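PDB 5NTD: leucyl aminopeptidase from Trypanosoma brucei brucei, which probably removes N-terminal residues, leucine among them, from peptides as a manganese-bound M17 aminopeptidase, here in complex with the inhibitor bestatin. Local coordinates for residues I397-L402 with V494-P499. Sequence-based numbering, arbitrary orientation.
With BES (2-(3-amino-2-hydroxy-4-phenyl-butyrylamino)-4-methyl-pentanoic acid), chain B.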
ATOM      1  N   ILE G 397      13.480 -23.056  28.805  1.00 27.31           N
ATOM      2  CA  ILE G 397      12.501 -21.989  28.670  1.00 26.73           C
ATOM      3  C   ILE G 397      13.111 -20.910  27.823  1.00 27.69           C
ATOM      4  O   ILE G 397      14.145 -20.324  28.191  1.00 28.01           O
ATOM      5  CB  ILE G 397      12.091 -21.361  30.005  1.00 27.04           C
ATOM      6  CG1 ILE G 397      11.558 -22.416  30.962  1.00 26.85           C
ATOM      7  CG2 ILE G 397      11.028 -20.279  29.794  1.00 26.58           C
ATOM      8  CD1 ILE G 397      11.327 -21.887  32.365  1.00 26.77           C
ATOM      9  N   ASP G 398      12.507 -20.655  26.678  1.00 27.18           N
ATOM     10  CA  ASP G 398      12.942 -19.493  25.892  1.00 27.75           C
ATOM     11  C   ASP G 398      11.842 -18.433  25.966  1.00 27.44           C
ATOM     12  O   ASP G 398      10.658 -18.756  25.972  1.00 27.43           O
ATOM     13  CB  ASP G 398      13.340 -19.863  24.466  1.00 28.58           C
ATOM     14  CG  ASP G 398      12.152 -20.016  23.538  1.00 28.60           C
ATOM     15  OD1 ASP G 398      11.554 -18.980  23.195  1.00 28.42           O
ATOM     16  OD2 ASP G 398      11.806 -21.172  23.233  1.00 27.95           O
ATOM     17  N   MET G 399      12.271 -17.196  26.072  1.00 26.39           N
ATOM     18  CA  MET G 399      11.369 -16.059  26.152  1.00 26.85           C
ATOM     19  C   MET G 399      11.773 -15.039  25.108  1.00 26.24           C
ATOM     20  O   MET G 399      12.934 -14.699  24.991  1.00 25.37           O
ATOM     21  CB  MET G 399      11.376 -15.395  27.533  1.00 27.58           C
ATOM     22  CG  MET G 399      11.039 -16.365  28.665  1.00 28.87           C
ATOM     23  SD  MET G 399      10.953 -15.576  30.272  1.00 29.93           S
ATOM     24  CE  MET G 399       9.208 -15.430  30.495  1.00 30.45           C
ATOM     25  N   ALA G 400      10.783 -14.559  24.365  1.00 25.32           N
ATOM     26  CA  ALA G 400      11.053 -13.717  23.184  1.00 25.16           C
ATOM     27  C   ALA G 400       9.878 -12.885  22.771  1.00 23.78           C
ATOM     28  O   ALA G 400       8.744 -13.329  22.783  1.00 22.55           O
ATOM     29  CB  ALA G 400      11.482 -14.590  22.041  1.00 25.04           C
ATOM     30  N   THR G 401      10.183 -11.665  22.400  1.00 24.06           N
ATOM     31  CA  THR G 401       9.198 -10.760  21.755  1.00 24.65           C
ATOM     32  C   THR G 401       9.117 -11.115  20.267  1.00 23.86           C
ATOM     33  O   THR G 401       9.652 -10.428  19.412  1.00 26.35           O
ATOM     34  CB  THR G 401       9.596  -9.298  21.934  1.00 24.65           C
ATOM     35  OG1 THR G 401      10.986  -9.148  21.602  1.00 24.18           O
ATOM     36  CG2 THR G 401       9.391  -8.888  23.367  1.00 24.58           C
ATOM     37  N   LEU G 402       8.518 -12.240  19.983  1.00 23.36           N
ATOM     38  CA  LEU G 402       8.840 -12.945  18.753  1.00 24.44           C
ATOM     39  C   LEU G 402       7.945 -12.635  17.531  1.00 24.83           C
ATOM     40  O   LEU G 402       8.467 -12.565  16.431  1.00 25.75           O
ATOM     41  CB  LEU G 402       8.925 -14.468  18.970  1.00 24.43           C
ATOM     42  CG  LEU G 402       9.703 -15.237  17.895  1.00 25.37           C
ATOM     43  CD1 LEU G 402      11.137 -14.736  17.754  1.00 25.70           C
ATOM     44  CD2 LEU G 402       9.701 -16.714  18.202  1.00 25.66           C
ATOM     45  N   VAL G 494       7.964 -19.107  25.185  1.00 25.05           N
ATOM     46  CA  VAL G 494       7.125 -17.985  25.645  1.00 25.66           C
ATOM     47  C   VAL G 494       7.251 -16.787  24.685  1.00 26.15           C
ATOM     48  O   VAL G 494       8.294 -16.154  24.582  1.00 26.36           O
ATOM     49  CB  VAL G 494       7.494 -17.502  27.053  1.00 25.44           C
ATOM     50  CG1 VAL G 494       6.487 -16.486  27.571  1.00 24.97           C
ATOM     51  CG2 VAL G 494       7.565 -18.669  28.003  1.00 25.29           C
ATOM     52  N   ASP G 495       6.176 -16.529  23.959  1.00 25.77           N
ATOM     53  CA  ASP G 495       6.121 -15.411  23.018  1.00 24.81           C
ATOM     54  C   ASP G 495       5.455 -14.285  23.772  1.00 24.22           C
ATOM     55  O   ASP G 495       4.255 -14.313  24.040  1.00 26.82           O
ATOM     56  CB  ASP G 495       5.345 -15.767  21.749  1.00 24.22           C
ATOM     57  CG  ASP G 495       5.546 -14.738  20.627  1.00 24.73           C
ATOM     58  OD1 ASP G 495       5.865 -13.569  20.929  1.00 23.20           O
ATOM     59  OD2 ASP G 495       5.356 -15.107  19.445  1.00 25.13           O
ATOM     60  N   LEU G 496       6.241 -13.302  24.130  1.00 23.84           N
ATOM     61  CA  LEU G 496       5.745 -12.159  24.937  1.00 24.96           C
ATOM     62  C   LEU G 496       5.902 -10.795  24.241  1.00 23.29           C
ATOM     63  O   LEU G 496       6.131  -9.769  24.859  1.00 21.26           O
ATOM     64  CB  LEU G 496       6.389 -12.135  26.327  1.00 25.73           C
ATOM     65  CG  LEU G 496       7.853 -12.545  26.450  1.00 25.87           C
ATOM     66  CD1 LEU G 496       8.770 -11.618  25.682  1.00 26.87           C
ATOM     67  CD2 LEU G 496       8.239 -12.538  27.916  1.00 26.32           C
ATOM     68  N   ALA G 497       5.703 -10.833  22.941  1.00 23.42           N
ATOM     69  CA  ALA G 497       5.807  -9.629  22.083  1.00 24.27           C
ATOM     70  C   ALA G 497       5.081  -8.431  22.667  1.00 23.98           C
ATOM     71  O   ALA G 497       5.617  -7.350  22.770  1.00 24.54           O
ATOM     72  CB  ALA G 497       5.323  -9.922  20.665  1.00 23.84           C
ATOM     73  N   TYR G 498       3.842  -8.641  23.043  1.00 25.12           N
ATOM     74  CA  TYR G 498       2.980  -7.551  23.552  1.00 26.16           C
ATOM     75  C   TYR G 498       2.911  -7.357  25.085  1.00 26.11           C
ATOM     76  O   TYR G 498       2.857  -6.229  25.547  1.00 26.42           O
ATOM     77  CB  TYR G 498       1.577  -7.642  22.953  1.00 26.60           C
ATOM     78  CG  TYR G 498       1.554  -7.283  21.488  1.00 26.60           C
ATOM     79  CD1 TYR G 498       1.832  -8.235  20.521  1.00 26.58           C
ATOM     80  CD2 TYR G 498       1.281  -5.980  21.078  1.00 27.19           C
ATOM     81  CE1 TYR G 498       1.830  -7.910  19.183  1.00 27.23           C
ATOM     82  CE2 TYR G 498       1.266  -5.647  19.745  1.00 27.22           C
ATOM     83  CZ  TYR G 498       1.545  -6.620  18.802  1.00 27.90           C
ATOM     84  OH  TYR G 498       1.552  -6.283  17.465  1.00 30.17           O
ATOM     85  N   PRO G 499       2.953  -8.437  25.864  1.00 25.27           N
ATOM     86  CA  PRO G 499       2.851  -8.226  27.289  1.00 25.51           C
ATOM     87  C   PRO G 499       3.996  -7.446  27.950  1.00 25.34           C
ATOM     88  O   PRO G 499       3.859  -6.993  29.075  1.00 24.01           O
ATOM     89  CB  PRO G 499       2.792  -9.657  27.826  1.00 25.96           C
ATOM     90  CG  PRO G 499       2.090 -10.415  26.748  1.00 26.13           C
ATOM     91  CD  PRO G 499       2.654  -9.826  25.496  1.00 26.07           C
TER
HETATM   92  N2  BES B 604      10.538  -8.450  17.008  1.00 35.92           N
HETATM   93  C1  BES B 604       9.511  -8.717  16.004  1.00 39.43           C
HETATM   94  C6  BES B 604       8.156  -9.156  16.611  1.00 39.14           C
HETATM   95  C7  BES B 604       7.232  -8.080  17.110  1.00 39.03           C
HETATM   96  C8  BES B 604       7.373  -7.557  18.388  1.00 40.10           C
HETATM   97  C12 BES B 604       6.182  -7.626  16.322  1.00 40.82           C
HETATM   98  C9  BES B 604       6.510  -6.568  18.853  1.00 39.64           C
HETATM   99  C11 BES B 604       5.313  -6.627  16.786  1.00 39.97           C
HETATM  100  C10 BES B 604       5.478  -6.090  18.048  1.00 39.53           C
HETATM  101  C2  BES B 604      10.095  -9.794  15.063  1.00 41.88           C
HETATM  102  O2  BES B 604      11.550  -9.759  14.943  1.00 40.28           O
HETATM  103  C3  BES B 604       9.532  -9.558  13.693  1.00 44.86           C
HETATM  104  O3  BES B 604      10.206  -8.763  12.997  1.00 44.29           O
HETATM  105  N1  BES B 604       8.430 -10.278  13.424  1.00 43.62           N
HETATM  106  C4  BES B 604       7.696 -10.251  12.194  1.00 48.69           C
HETATM  107  C13 BES B 604       8.181 -11.320  11.221  1.00 48.50           C
HETATM  108  C14 BES B 604       7.729 -11.122   9.775  1.00 49.29           C
HETATM  109  C15 BES B 604       7.865  -9.723   9.188  1.00 48.09           C
HETATM  110  C16 BES B 604       8.524 -12.034   8.873  1.00 51.66           C
HETATM  111  C5  BES B 604       6.247 -10.506  12.434  1.00 49.18           C
HETATM  112  O1  BES B 604       5.440  -9.835  11.791  1.00 54.68           O
HETATM  113  O4  BES B 604       5.895 -11.371  13.241  1.00 49.61           O
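Met399 and Val494 are paired in parallel strands, and their side chains lie side by side on one face of the sheet, CG of Met399 4.1 Å from CB of Val494. Beta-branched valine suits a buried strand; flexible methionine bends at chi3 (102°), and its CE reaches CD2 of Leu496 at 4.0 Å, the two side chains crossing at about a right angle. Three backbone hydrogen bonds join the segments: Val494 N to Asp398 O, Ala400 N to Val494 O, and Leu496 N to Ala400 O, the last from just past the strand end. Beyond them, CD1 of Leu496 packs against CG2 of Thr401 at 3.6 Å. On the other face, small Ala400 pairs with Asp495, whose CG stands anti to the backbone N (chi1 -167°). From there OD1 accepts a hydrogen bond from Leu402 N at 3.1 Å, met from above the carboxylate plane, and a weak one from Ala497 N at 3.4 Å, while OD2 is hydrogen-bonded to Thr403 OG1. One buried carboxylate thus ties together both segments where they leave the sheet. Thr401, centre of an inverse gamma turn, comes so near Ala497 that their CA atoms are 3.6 Å apart, a closeness consistent with the small alanine there. Both loops help form the bestatin pocket: CB of Ala497 lies 3.9 Å from C8 of the inhibitor's phenyl ring, and Thr401 OG1 is hydrogen-bonded to OD1 of the manganese ligand Asp312. Strand 395-400 runs between 490-495 and 283-291 in the catalytic domain's sheet; helix 511-519 packs on Ile397 and Met399, and helix 471-480 on Asp398, Leu402 and Asp495.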